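Local coordinates for uncharacterized protein YhfS (Escherichia coli, PDB 4J8L), which is of unknown function but carries covalently attached pyridoxal 5'-phosphate and resembles aminotransferases, with a cysteine synthase-like activity being a tentative assignment, at residues A218-S222 / G223-I227; D23-C26 / R27-G31; T10-E13 / A14-K17; T349-R352 / I353-S357. All coordinates share one frame; numbering follows the deposited sequence.

In the fold
Contacts 2 and 3 share helix 11-28: contact 3 at its capped start, contact 2 at its end, their centres about 20 Å apart. Contact 4 lies farther off, on helix 347-360 in the C-terminal region, about 47 Å between centres from contact 1, which leaves the end of helix 210-219 as a turn. Contacts 1 and 3 are surface contacts, whereas 2 and 4 are partly buried, with apolar residues turned inward. The chemistry also differs. A glutamine amide and two serines bind the turn of contact 1, a capping box opens the helix of contact 3, and Asp-Arg or Arg-Glu salt bridges span one helical turn in contacts 2 and 4. Helix 229-261 touches side chains of contacts 2, 3 and 4.

Contact 1: A218-S222 / G223-I227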
ATOM      1  N   ALA A 218      12.162  10.887 -18.084  1.00 18.38           N
ATOM      2  CA  ALA A 218      13.423  11.273 -18.714  1.00 22.23           C
ATOM      3  C   ALA A 218      14.597  10.376 -18.313  1.00 25.50           C
ATOM      4  O   ALA A 218      15.586  10.300 -19.044  1.00 27.26           O
ATOM      5  CB  ALA A 218      13.745  12.755 -18.434  1.00 23.45           C
ATOM      6  N   THR A 219      14.488   9.700 -17.165  1.00 20.55           N
ATOM      7  CA  THR A 219      15.558   8.823 -16.683  1.00 21.36           C
ATOM      8  C   THR A 219      15.417   7.405 -17.204  1.00 18.08           C
ATOM      9  O   THR A 219      16.331   6.594 -17.062  1.00 20.23           O
ATOM     10  CB  THR A 219      15.604   8.741 -15.134  1.00 17.72           C
ATOM     11  OG1 THR A 219      14.448   8.041 -14.654  1.00 21.41           O
ATOM     12  CG2 THR A 219      15.657  10.132 -14.538  1.00 20.19           C
ATOM     13  N   LEU A 220      14.267   7.105 -17.801  1.00 18.01           N
ATOM     14  CA  LEU A 220      13.962   5.736 -18.228  1.00 15.87           C
ATOM     15  C   LEU A 220      14.434   5.510 -19.669  1.00 16.21           C
ATOM     16  O   LEU A 220      13.637   5.305 -20.578  1.00 16.33           O
ATOM     17  CB  LEU A 220      12.466   5.457 -18.081  1.00 18.54           C
ATOM     18  CG  LEU A 220      11.934   5.670 -16.656  1.00 22.82           C
ATOM     19  CD1 LEU A 220      10.491   5.216 -16.545  1.00 28.58           C
ATOM     20  CD2 LEU A 220      12.804   4.946 -15.621  1.00 22.14           C
ATOM     21  N   TYR A 221      15.748   5.570 -19.862  1.00 17.15           N
ATOM     22  CA  TYR A 221      16.338   5.509 -21.199  1.00 17.71           C
ATOM     23  C   TYR A 221      16.290   4.132 -21.854  1.00 19.75           C
ATOM     24  O   TYR A 221      16.113   4.027 -23.065  1.00 19.44           O
ATOM     25  CB  TYR A 221      17.805   5.942 -21.151  1.00 19.63           C
ATOM     26  CG  TYR A 221      18.047   7.391 -20.778  1.00 23.96           C
ATOM     27  CD1 TYR A 221      17.906   8.406 -21.723  1.00 24.82           C
ATOM     28  CD2 TYR A 221      18.449   7.744 -19.491  1.00 24.87           C
ATOM     29  CE1 TYR A 221      18.144   9.734 -21.390  1.00 28.26           C
ATOM     30  CE2 TYR A 221      18.683   9.069 -19.149  1.00 27.23           C
ATOM     31  CZ  TYR A 221      18.526  10.060 -20.105  1.00 30.02           C
ATOM     32  OH  TYR A 221      18.759  11.382 -19.780  1.00 28.75           O
ATOM     33  N   SER A 222      16.479   3.092 -21.051  1.00 18.28           N
ATOM     34  CA  SER A 222      16.821   1.767 -21.565  1.00 17.10           C
ATOM     35  C   SER A 222      15.608   0.917 -21.922  1.00 17.67           C
ATOM     36  O   SER A 222      14.493   1.195 -21.495  1.00 16.94           O
ATOM     37  CB  SER A 222      17.657   1.020 -20.523  1.00 16.84           C
ATOM     38  OG  SER A 222      16.860   0.690 -19.397  1.00 15.90           O
ATOM     39  N   GLY A 223      15.838  -0.128 -22.711  1.00 16.09           N
ATOM     40  CA  GLY A 223      14.794  -1.104 -22.980  1.00 15.75           C
ATOM     41  C   GLY A 223      14.275  -1.766 -21.708  1.00 19.37           C
ATOM     42  O   GLY A 223      13.073  -1.932 -21.532  1.00 15.63           O
ATOM     43  N   GLY A 224      15.177  -2.135 -20.806  1.00 15.66           N
ATOM     44  CA  GLY A 224      14.770  -2.810 -19.588  1.00 18.11           C
ATOM     45  C   GLY A 224      13.985  -1.940 -18.627  1.00 19.41           C
ATOM     46  O   GLY A 224      13.251  -2.453 -17.780  1.00 19.69           O
ATOM     47  N   SER A 225      14.148  -0.623 -18.757  0.50 15.93           N
ATOM     48  CA  SER A 225      13.484   0.339 -17.883  0.50 15.78           C
ATOM     49  C   SER A 225      11.973   0.333 -18.085  0.50 15.38           C
ATOM     50  O   SER A 225      11.218   0.686 -17.181  0.50 15.79           O
ATOM     51  CB  SER A 225      14.012   1.759 -18.140  0.50 17.30           C
ATOM     52  OG  SER A 225      15.347   1.931 -17.691  0.50 18.80           O
ATOM     53  N   GLN A 226      11.543  -0.061 -19.279  1.00 14.85           N
ATOM     54  CA  GLN A 226      10.144   0.059 -19.681  1.00 13.85           C
ATOM     55  C   GLN A 226       9.265  -1.055 -19.141  1.00 14.86           C
ATOM     56  O   GLN A 226       9.713  -2.176 -18.918  1.00 16.50           O
ATOM     57  CB  GLN A 226       9.993   0.078 -21.207  1.00 14.24           C
ATOM     58  CG  GLN A 226      10.923   1.050 -21.919  1.00 15.53           C
ATOM     59  CD  GLN A 226      10.937   2.441 -21.302  1.00 16.81           C
ATOM     60  OE1 GLN A 226       9.898   2.966 -20.889  1.00 16.66           O
ATOM     61  NE2 GLN A 226      12.121   3.043 -21.236  1.00 17.29           N
ATOM     62  N   ILE A 227       7.994  -0.730 -18.965  1.00 13.33           N
ATOM     63  CA  ILE A 227       6.983  -1.728 -18.657  1.00 14.05           C
ATOM     64  C   ILE A 227       6.299  -2.093 -19.979  1.00 17.16           C
ATOM     65  O   ILE A 227       5.825  -1.216 -20.714  1.00 15.25           O
ATOM     66  CB  ILE A 227       5.989  -1.174 -17.620  1.00 13.48           C
ATOM     67  CG1 ILE A 227       6.725  -0.821 -16.318  1.00 12.89           C
ATOM     68  CG2 ILE A 227       4.864  -2.169 -17.343  1.00 15.24           C
ATOM     69  CD1 ILE A 227       7.657  -1.940 -15.792  1.00 14.33           C
TER
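Gln226 reaches back across the turn, its NE2 lying 2.8 Å from Leu220 O and 3.0 Å from Ser222 O and donating to both. The two bonds are not equivalent. Leu220 O lies almost in the amide plane, yet the nitrogen stands above the plane of the Leu220 carbonyl; the bond to Ser222 O is the straighter, with an N-H...O angle of 154°. A chain bent at chi2 (-48°) folds the amide back toward the carbonyls of Leu220 and Ser222. The CB atoms of Leu220 and Ser225 pack at 4.0 Å, and in one of the two Ser225 conformers its OG lies 2.6 Å from Ser222 OG, a bond that is therefore doubtful. Behind these contacts, Gly223 to Gln226 form a type I turn and Leu220 centres an inverse gamma turn. With an alanine in place of Gln226, the carbonyls of Leu220 and Ser222 would probably lose their shared donor, leaving the turn freer to move. The oxygen of the same amide, OE1, accepts from Arg217 NH1 of helix 210-219. Gly224 O accepts from Gln72 NE2 on edge strand 67-72, so the turn bridges helix 210-219 and that strand just before helix 229-261 begins.

Contact 2: D23-C26 / R27-G31; sequences DSIC and RHFPG
The guanidinium of Arg27 has Ser24 CA over one face, 3.5 Å from NH2, and Asp23 OD1 at its edge, near its plane. Arg27 NE donates to Asp23 OD1 at 2.8 Å in a salt bridge, and Arg27 NH2 adds a weak bond to Asp23 OD1 at 3.3 Å. The carboxylate is not coplanar with the guanidinium: their planes stand 43° apart, and NE meets OD1 from above the carboxylate plane. A bend at chi3 (-74°) turns the Arg27 chain so that the group lies against the preceding helical turn. The His28 ring uses its edge, ND1 giving Ser24 O a bond of 2.7 Å and 166°, with the acceptor in the ring plane; this fixes the ring rotation and places the proton on ND1. Phe29 likewise turns its edge to the backbone, CD2 lying 3.6 Å from Ile25 O, while Ile25 CG2 touches CD2 at 4.1 Å. Ile25 O accepts from both His28 N and Phe29 N, where the helix nears its end. Asp61 of helix 50-62 takes a salt bridge from Arg27 NH1 and a hydrogen bond with Ser24 OG, and Val58 and Gln57 of the same helix touch His28. Ile25 packs on Leu236 and Val240 of helix 229-261, so the end of helix 11-28 packs against both helix 50-62 and helix 229-261.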
ATOM      1  N   ASP A  23     -14.521   3.385 -16.776  1.00 15.07           N
ATOM      2  CA  ASP A  23     -14.935   4.511 -17.611  1.00 16.93           C
ATOM      3  C   ASP A  23     -13.722   5.181 -18.237  1.00 16.58           C
ATOM      4  O   ASP A  23     -13.740   5.566 -19.416  1.00 19.30           O
ATOM      5  CB  ASP A  23     -15.729   5.539 -16.800  1.00 17.27           C
ATOM      6  CG  ASP A  23     -16.363   6.599 -17.675  1.00 20.59           C
ATOM      7  OD1 ASP A  23     -15.845   7.742 -17.720  1.00 22.69           O
ATOM      8  OD2 ASP A  23     -17.392   6.304 -18.330  1.00 21.23           O
ATOM      9  N   SER A  24     -12.665   5.322 -17.442  1.00 15.83           N
ATOM     10  CA  SER A  24     -11.430   5.889 -17.950  1.00 19.39           C
ATOM     11  C   SER A  24     -10.804   5.000 -19.025  1.00 17.30           C
ATOM     12  O   SER A  24     -10.276   5.506 -20.019  1.00 17.54           O
ATOM     13  CB  SER A  24     -10.429   6.123 -16.822  1.00 18.33           C
ATOM     14  OG  SER A  24      -9.293   6.794 -17.336  1.00 22.92           O
ATOM     15  N   ILE A  25     -10.849   3.686 -18.820  1.00 15.34           N
ATOM     16  CA  ILE A  25     -10.364   2.764 -19.841  1.00 13.93           C
ATOM     17  C   ILE A  25     -11.107   2.997 -21.167  1.00 16.51           C
ATOM     18  O   ILE A  25     -10.483   3.131 -22.222  1.00 16.34           O
ATOM     19  CB  ILE A  25     -10.492   1.306 -19.391  1.00 12.65           C
ATOM     20  CG1 ILE A  25      -9.548   1.049 -18.212  1.00 12.10           C
ATOM     21  CG2 ILE A  25     -10.170   0.366 -20.537  1.00 17.17           C
ATOM     22  CD1 ILE A  25      -9.711  -0.377 -17.642  1.00 15.42           C
ATOM     23  N   CYS A  26     -12.428   3.106 -21.099  1.00 14.48           N
ATOM     24  CA  CYS A  26     -13.217   3.294 -22.313  1.00 16.39           C
ATOM     25  C   CYS A  26     -12.834   4.578 -23.042  1.00 17.78           C
ATOM     26  O   CYS A  26     -12.840   4.635 -24.275  1.00 18.76           O
ATOM     27  CB  CYS A  26     -14.709   3.325 -21.988  1.00 15.45           C
ATOM     28  SG  CYS A  26     -15.383   1.754 -21.395  1.00 16.79           S
ATOM     29  N   ARG A  27     -12.504   5.609 -22.273  1.00 18.64           N
ATOM     30  CA  ARG A  27     -12.240   6.919 -22.852  1.00 20.70           C
ATOM     31  C   ARG A  27     -10.841   7.033 -23.447  1.00 22.36           C
ATOM     32  O   ARG A  27     -10.540   7.987 -24.166  1.00 23.90           O
ATOM     33  CB  ARG A  27     -12.487   8.009 -21.808  1.00 22.01           C
ATOM     34  CG  ARG A  27     -13.963   8.342 -21.649  1.00 28.26           C
ATOM     35  CD  ARG A  27     -14.198   9.508 -20.697  1.00 28.65           C
ATOM     36  NE  ARG A  27     -14.002   9.125 -19.312  1.00 26.85           N
ATOM     37  CZ  ARG A  27     -12.921   9.433 -18.599  1.00 30.93           C
ATOM     38  NH1 ARG A  27     -11.947  10.151 -19.146  1.00 33.14           N
ATOM     39  NH2 ARG A  27     -12.822   9.041 -17.338  1.00 30.46           N
ATOM     40  N   HIS A  28      -9.994   6.051 -23.153  1.00 17.89           N
ATOM     41  CA  HIS A  28      -8.612   6.054 -23.627  1.00 17.49           C
ATOM     42  C   HIS A  28      -8.292   4.932 -24.606  1.00 18.53           C
ATOM     43  O   HIS A  28      -7.267   4.988 -25.283  1.00 23.86           O
ATOM     44  CB  HIS A  28      -7.634   5.995 -22.444  1.00 16.29           C
ATOM     45  CG  HIS A  28      -7.607   7.250 -21.634  1.00 15.86           C
ATOM     46  ND1 HIS A  28      -8.492   7.494 -20.604  1.00 18.07           N
ATOM     47  CD2 HIS A  28      -6.822   8.351 -21.726  1.00 17.55           C
ATOM     48  CE1 HIS A  28      -8.244   8.689 -20.091  1.00 18.50           C
ATOM     49  NE2 HIS A  28      -7.234   9.224 -20.750  1.00 19.68           N
ATOM     50  N   PHE A  29      -9.157   3.919 -24.665  1.00 17.03           N
ATOM     51  CA  PHE A  29      -8.985   2.782 -25.574  1.00 17.23           C
ATOM     52  C   PHE A  29     -10.253   2.563 -26.394  1.00 15.20           C
ATOM     53  O   PHE A  29     -11.263   2.149 -25.837  1.00 17.05           O
ATOM     54  CB  PHE A  29      -8.791   1.468 -24.795  1.00 17.94           C
ATOM     55  CG  PHE A  29      -7.427   1.292 -24.173  1.00 18.70           C
ATOM     56  CD1 PHE A  29      -6.423   0.618 -24.851  1.00 19.37           C
ATOM     57  CD2 PHE A  29      -7.176   1.751 -22.891  1.00 15.80           C
ATOM     58  CE1 PHE A  29      -5.171   0.432 -24.266  1.00 20.46           C
ATOM     59  CE2 PHE A  29      -5.930   1.573 -22.301  1.00 17.08           C
ATOM     60  CZ  PHE A  29      -4.929   0.908 -22.989  1.00 22.28           C
ATOM     61  N   PRO A  30     -10.208   2.804 -27.721  1.00 18.46           N
ATOM     62  CA  PRO A  30     -11.272   2.248 -28.570  1.00 16.79           C
ATOM     63  C   PRO A  30     -11.327   0.743 -28.293  1.00 17.80           C
ATOM     64  O   PRO A  30     -10.277   0.149 -28.046  1.00 17.61           O
ATOM     65  CB  PRO A  30     -10.763   2.519 -29.989  1.00 21.41           C
ATOM     66  CG  PRO A  30      -9.865   3.723 -29.844  1.00 22.08           C
ATOM     67  CD  PRO A  30      -9.180   3.507 -28.501  1.00 17.87           C
ATOM     68  N   GLY A  31     -12.513   0.143 -28.304  1.00 17.71           N
ATOM     69  CA  GLY A  31     -12.657  -1.249 -27.895  1.00 19.03           C
ATOM     70  C   GLY A  31     -11.709  -2.215 -28.580  1.00 21.94           C
ATOM     71  O   GLY A  31     -11.114  -3.079 -27.932  1.00 20.77           O
TER

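Contact 3: T10-E13 / A14-K17; sequences TIIE and AQQK
Ala14 follows a capping box: its N donates to Thr10 O at 2.8 Å, the first bond of helix 11-28, and Thr10 and Glu13 close the box ahead of it. Thr10 is the N-cap. Its OG1 accepts from Glu13 N at 3.0 Å, and its own N gives Glu13 OE1 a bond of 2.9 Å that is nearly straight at 173°. Two N-H groups at the helix start, those of Thr10 and Glu13, are thus paired with side-chain oxygens. The Glu13 chain leaves its CA with CG beside the backbone N (chi1 -70°), which carries the extended carboxylate back over the first turn; the negative group there probably also suits the helix dipole. Ala14 is the buried member, its CB 3.3 Å from Thr10 O, and the methyl faces helix 229-261, where Pro243, Val244 and Ala247 touch it. Lys17 instead reaches beyond the helix, its NZ donating to Ala179 O. Gln15 and Ile12 contribute next: Gln15 CG rests 3.3 Å from Ile11 O, and the Gln15 side chain runs aslant past that of Ile12. There, Gln15 NE2 lies 3.9 Å from Ile12 CD1, a van der Waals contact with the methyl.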
ATOM      1  N   THR A  10     -16.952   0.859   1.465  1.00 19.90           N
ATOM      2  CA  THR A  10     -18.066  -0.077   1.443  1.00 19.99           C
ATOM      3  C   THR A  10     -18.114  -0.749   0.073  1.00 18.64           C
ATOM      4  O   THR A  10     -17.439  -0.323  -0.862  1.00 18.57           O
ATOM      5  CB  THR A  10     -19.407   0.631   1.662  1.00 24.36           C
ATOM      6  OG1 THR A  10     -19.676   1.476   0.537  1.00 23.46           O
ATOM      7  CG2 THR A  10     -19.386   1.461   2.945  1.00 23.11           C
ATOM      8  N   ILE A  11     -18.922  -1.792  -0.042  1.00 20.08           N
ATOM      9  CA  ILE A  11     -19.099  -2.467  -1.324  1.00 19.72           C
ATOM     10  C   ILE A  11     -19.639  -1.498  -2.386  1.00 19.69           C
ATOM     11  O   ILE A  11     -19.181  -1.516  -3.532  1.00 19.97           O
ATOM     12  CB  ILE A  11     -20.005  -3.723  -1.190  1.00 22.21           C
ATOM     13  CG1 ILE A  11     -20.104  -4.454  -2.527  1.00 28.39           C
ATOM     14  CG2 ILE A  11     -21.396  -3.367  -0.655  1.00 33.77           C
ATOM     15  CD1 ILE A  11     -18.780  -4.993  -2.983  1.00 34.76           C
ATOM     16  N   ILE A  12     -20.588  -0.646  -1.999  1.00 22.14           N
ATOM     17  CA  ILE A  12     -21.134   0.339  -2.931  1.00 23.24           C
ATOM     18  C   ILE A  12     -20.060   1.333  -3.366  1.00 20.56           C
ATOM     19  O   ILE A  12     -19.930   1.609  -4.557  1.00 19.42           O
ATOM     20  CB  ILE A  12     -22.320   1.124  -2.342  1.00 31.32           C
ATOM     21  CG1 ILE A  12     -23.449   0.178  -1.930  1.00 40.66           C
ATOM     22  CG2 ILE A  12     -22.831   2.137  -3.354  1.00 29.47           C
ATOM     23  CD1 ILE A  12     -23.857  -0.774  -3.000  1.00 40.34           C
ATOM     24  N   GLU A  13     -19.299   1.869  -2.408  1.00 20.57           N
ATOM     25  CA  GLU A  13     -18.217   2.795  -2.754  1.00 18.05           C
ATOM     26  C   GLU A  13     -17.170   2.135  -3.656  1.00 18.65           C
ATOM     27  O   GLU A  13     -16.649   2.752  -4.592  1.00 17.35           O
ATOM     28  CB  GLU A  13     -17.554   3.370  -1.488  1.00 19.03           C
ATOM     29  CG  GLU A  13     -18.444   4.336  -0.726  1.00 25.44           C
ATOM     30  CD  GLU A  13     -17.945   4.611   0.671  1.00 27.98           C
ATOM     31  OE1 GLU A  13     -17.239   3.750   1.246  1.00 23.21           O
ATOM     32  OE2 GLU A  13     -18.258   5.698   1.195  1.00 31.53           O
ATOM     33  N   ALA A  14     -16.866   0.873  -3.374  1.00 17.70           N
ATOM     34  CA  ALA A  14     -15.884   0.130  -4.140  1.00 16.02           C
ATOM     35  C   ALA A  14     -16.333  -0.086  -5.584  1.00 14.79           C
ATOM     36  O   ALA A  14     -15.523   0.031  -6.496  1.00 16.28           O
ATOM     37  CB  ALA A  14     -15.574  -1.218  -3.464  1.00 15.81           C
ATOM     38  N   GLN A  15     -17.616  -0.395  -5.782  1.00 16.65           N
ATOM     39  CA  GLN A  15     -18.165  -0.542  -7.133  1.00 17.76           C
ATOM     40  C   GLN A  15     -17.968   0.746  -7.915  1.00 16.19           C
ATOM     41  O   GLN A  15     -17.626   0.728  -9.097  1.00 19.48           O
ATOM     42  CB  GLN A  15     -19.665  -0.838  -7.104  1.00 19.96           C
ATOM     43  CG  GLN A  15     -20.061  -2.196  -6.590  1.00 24.59           C
ATOM     44  CD  GLN A  15     -21.542  -2.465  -6.819  1.00 28.37           C
ATOM     45  OE1 GLN A  15     -21.930  -3.561  -7.200  1.00 31.00           O
ATOM     46  NE2 GLN A  15     -22.375  -1.450  -6.595  1.00 42.37           N
ATOM     47  N   GLN A  16     -18.219   1.869  -7.254  1.00 18.18           N
ATOM     48  CA  GLN A  16     -18.108   3.159  -7.926  1.00 22.16           C
ATOM     49  C   GLN A  16     -16.673   3.434  -8.365  1.00 20.18           C
ATOM     50  O   GLN A  16     -16.450   3.990  -9.436  1.00 20.19           O
ATOM     51  CB  GLN A  16     -18.654   4.287  -7.053  1.00 18.24           C
ATOM     52  CG  GLN A  16     -20.167   4.207  -6.863  1.00 26.39           C
ATOM     53  CD  GLN A  16     -20.922   4.266  -8.182  1.00 37.20           C
ATOM     54  OE1 GLN A  16     -20.586   5.048  -9.072  1.00 40.91           O
ATOM     55  NE2 GLN A  16     -21.947   3.431  -8.314  1.00 37.21           N
ATOM     56  N   LYS A  17     -15.702   3.022  -7.556  1.00 18.61           N
ATOM     57  CA  LYS A  17     -14.302   3.164  -7.945  1.00 17.73           C
ATOM     58  C   LYS A  17     -13.966   2.255  -9.118  1.00 16.78           C
ATOM     59  O   LYS A  17     -13.236   2.654 -10.035  1.00 18.18           O
ATOM     60  CB  LYS A  17     -13.355   2.876  -6.772  1.00 23.88           C
ATOM     61  CG  LYS A  17     -13.244   4.038  -5.813  1.00 31.81           C
ATOM     62  CD  LYS A  17     -11.918   4.040  -5.078  1.00 33.45           C
ATOM     63  CE  LYS A  17     -11.850   5.222  -4.135  1.00 28.13           C
ATOM     64  NZ  LYS A  17     -11.836   6.542  -4.830  1.00 26.13           N
TER

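Contact 4: T349-R352 / I353-S357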
ATOM      1  N   THR A 349     -14.333 -19.544   7.695  1.00 18.60           N
ATOM      2  CA  THR A 349     -13.126 -20.310   7.395  1.00 19.10           C
ATOM      3  C   THR A 349     -11.986 -19.932   8.340  1.00 20.27           C
ATOM      4  O   THR A 349     -11.292 -20.798   8.865  1.00 18.56           O
ATOM      5  CB  THR A 349     -12.680 -20.098   5.933  1.00 16.87           C
ATOM      6  OG1 THR A 349     -13.614 -20.745   5.060  1.00 17.52           O
ATOM      7  CG2 THR A 349     -11.289 -20.667   5.677  1.00 17.76           C
ATOM      8  N   VAL A 350     -11.793 -18.637   8.562  1.00 16.90           N
ATOM      9  CA  VAL A 350     -10.721 -18.202   9.453  1.00 16.24           C
ATOM     10  C   VAL A 350     -10.979 -18.706  10.869  1.00 18.77           C
ATOM     11  O   VAL A 350     -10.064 -19.208  11.541  1.00 20.05           O
ATOM     12  CB  VAL A 350     -10.564 -16.668   9.452  1.00 16.58           C
ATOM     13  CG1 VAL A 350      -9.572 -16.226  10.527  1.00 16.94           C
ATOM     14  CG2 VAL A 350     -10.103 -16.191   8.076  1.00 18.38           C
ATOM     15  N   LEU A 351     -12.230 -18.603  11.307  1.00 18.72           N
ATOM     16  CA  LEU A 351     -12.609 -19.060  12.646  1.00 19.96           C
ATOM     17  C   LEU A 351     -12.398 -20.567  12.785  1.00 22.39           C
ATOM     18  O   LEU A 351     -11.905 -21.042  13.814  1.00 22.11           O
ATOM     19  CB  LEU A 351     -14.064 -18.685  12.935  1.00 22.00           C
ATOM     20  CG  LEU A 351     -14.629 -18.757  14.344  1.00 32.21           C
ATOM     21  CD1 LEU A 351     -13.922 -17.749  15.231  1.00 29.60           C
ATOM     22  CD2 LEU A 351     -16.118 -18.472  14.298  1.00 32.71           C
ATOM     23  N   ARG A 352     -12.762 -21.314  11.746  1.00 19.48           N
ATOM     24  CA  ARG A 352     -12.596 -22.759  11.768  1.00 21.46           C
ATOM     25  C   ARG A 352     -11.123 -23.146  11.845  1.00 23.70           C
ATOM     26  O   ARG A 352     -10.734 -23.997  12.639  1.00 22.46           O
ATOM     27  CB  ARG A 352     -13.246 -23.408  10.546  1.00 17.95           C
ATOM     28  CG  ARG A 352     -13.072 -24.934  10.510  1.00 19.88           C
ATOM     29  CD  ARG A 352     -13.682 -25.561   9.251  1.00 22.05           C
ATOM     30  NE  ARG A 352     -13.081 -25.046   8.017  1.00 22.87           N
ATOM     31  CZ  ARG A 352     -11.863 -25.366   7.587  1.00 22.36           C
ATOM     32  NH1 ARG A 352     -11.100 -26.193   8.297  1.00 19.35           N
ATOM     33  NH2 ARG A 352     -11.396 -24.839   6.458  1.00 22.60           N
ATOM     34  N   ILE A 353     -10.299 -22.524  11.010  1.00 19.27           N
ATOM     35  CA  ILE A 353      -8.874 -22.827  11.031  1.00 17.64           C
ATOM     36  C   ILE A 353      -8.287 -22.477  12.398  1.00 17.28           C
ATOM     37  O   ILE A 353      -7.482 -23.234  12.959  1.00 19.26           O
ATOM     38  CB  ILE A 353      -8.119 -22.081   9.905  1.00 14.84           C
ATOM     39  CG1 ILE A 353      -8.540 -22.633   8.543  1.00 17.42           C
ATOM     40  CG2 ILE A 353      -6.615 -22.236  10.082  1.00 20.11           C
ATOM     41  CD1 ILE A 353      -7.990 -21.807   7.377  1.00 21.97           C
ATOM     42  N   LEU A 354      -8.706 -21.339  12.948  1.00 17.22           N
ATOM     43  CA  LEU A 354      -8.268 -20.944  14.291  1.00 19.78           C
ATOM     44  C   LEU A 354      -8.631 -21.994  15.338  1.00 23.55           C
ATOM     45  O   LEU A 354      -7.780 -22.416  16.128  1.00 22.86           O
ATOM     46  CB  LEU A 354      -8.900 -19.614  14.689  1.00 24.11           C
ATOM     47  CG  LEU A 354      -8.024 -18.368  14.660  1.00 35.66           C
ATOM     48  CD1 LEU A 354      -8.807 -17.182  15.187  1.00 38.86           C
ATOM     49  CD2 LEU A 354      -6.763 -18.594  15.483  1.00 29.81           C
ATOM     50  N   ARG A 355      -9.896 -22.412  15.349  1.00 22.74           N
ATOM     51  CA  ARG A 355     -10.366 -23.380  16.341  1.00 23.30           C
ATOM     52  C   ARG A 355      -9.704 -24.745  16.197  1.00 24.44           C
ATOM     53  O   ARG A 355      -9.300 -25.357  17.185  1.00 23.64           O
ATOM     54  CB  ARG A 355     -11.887 -23.545  16.265  1.00 26.04           C
ATOM     55  CG  ARG A 355     -12.673 -22.382  16.837  1.00 28.01           C
ATOM     56  CD  ARG A 355     -14.141 -22.470  16.425  1.00 27.98           C
ATOM     57  NE  ARG A 355     -14.991 -21.662  17.290  1.00 33.58           N
ATOM     58  CZ  ARG A 355     -16.218 -21.260  16.977  1.00 36.57           C
ATOM     59  NH1 ARG A 355     -16.749 -21.583  15.803  1.00 36.32           N
ATOM     60  NH2 ARG A 355     -16.913 -20.532  17.841  1.00 40.39           N
ATOM     61  N   GLU A 356      -9.610 -25.226  14.963  1.00 23.03           N
ATOM     62  CA  GLU A 356      -9.004 -26.527  14.709  1.00 22.72           C
ATOM     63  C   GLU A 356      -7.519 -26.534  15.076  1.00 23.29           C
ATOM     64  O   GLU A 356      -7.009 -27.521  15.615  1.00 24.26           O
ATOM     65  CB  GLU A 356      -9.202 -26.936  13.251  1.00 21.42           C
ATOM     66  CG  GLU A 356     -10.643 -27.267  12.882  1.00 21.57           C
ATOM     67  CD  GLU A 356     -10.780 -27.645  11.422  1.00 27.14           C
ATOM     68  OE1 GLU A 356      -9.757 -27.631  10.709  1.00 25.80           O
ATOM     69  OE2 GLU A 356     -11.902 -27.969  10.989  1.00 33.21           O
ATOM     70  N   SER A 357      -6.836 -25.428  14.785  1.00 24.53           N
ATOM     71  CA  SER A 357      -5.417 -25.300  15.095  1.00 23.07           C
ATOM     72  C   SER A 357      -5.184 -25.311  16.603  1.00 26.11           C
ATOM     73  O   SER A 357      -4.308 -26.027  17.101  1.00 27.57           O
ATOM     74  CB  SER A 357      -4.843 -24.031  14.469  1.00 23.05           C
ATOM     75  OG  SER A 357      -4.989 -24.078  13.058  1.00 20.96           O
TER
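Thr349, Val350, Leu351 and Arg352 each give their carbonyl O to the N of the residue four further on, Ile353, Leu354, Arg355 and Glu356, at 2.9 Å in all four cases. This is regular alpha-helical geometry, the N-H...O angles all lying at 162° or more. Ile353 O is gripped twice, by Ser357 N and by Ser357 OG at 2.6 Å, the two donors coming from opposite faces of the carbonyl plane. On the outer side Arg352 and Glu356 pair across one turn: NH1 lies 3.1 Å from Glu356 OE1 in a salt bridge, and its bond to OE2 is weak at 3.3 Å. The carboxylate approaches the guanidinium edge, yet the two planes stand 56° apart. The arginine chain runs out straight and then bends at chi3 (60°), which returns NH1 toward the acid; Arg352 CG also touches OE2. Substituting an alanine for Glu356 would probably leave the Arg352 guanidinium without its carboxylate mate and free to turn. Leu351 CD2 lies against one face of the Arg355 guanidinium, near its rim, 3.5 Å from NH1, while Arg355 NH2 bonds to Ala264 O. Thr349 CG2 and Ile353 CD1 lie side by side at 3.9 Å. The buried flank of helix 347-360 packs on several elements: Val350, Ile353 and Leu354 rest on Phe319 of strand 318-320, Ile353 and Ser357 on Ala297 of helix 290-299, and Leu351 on Leu260 of helix 229-261.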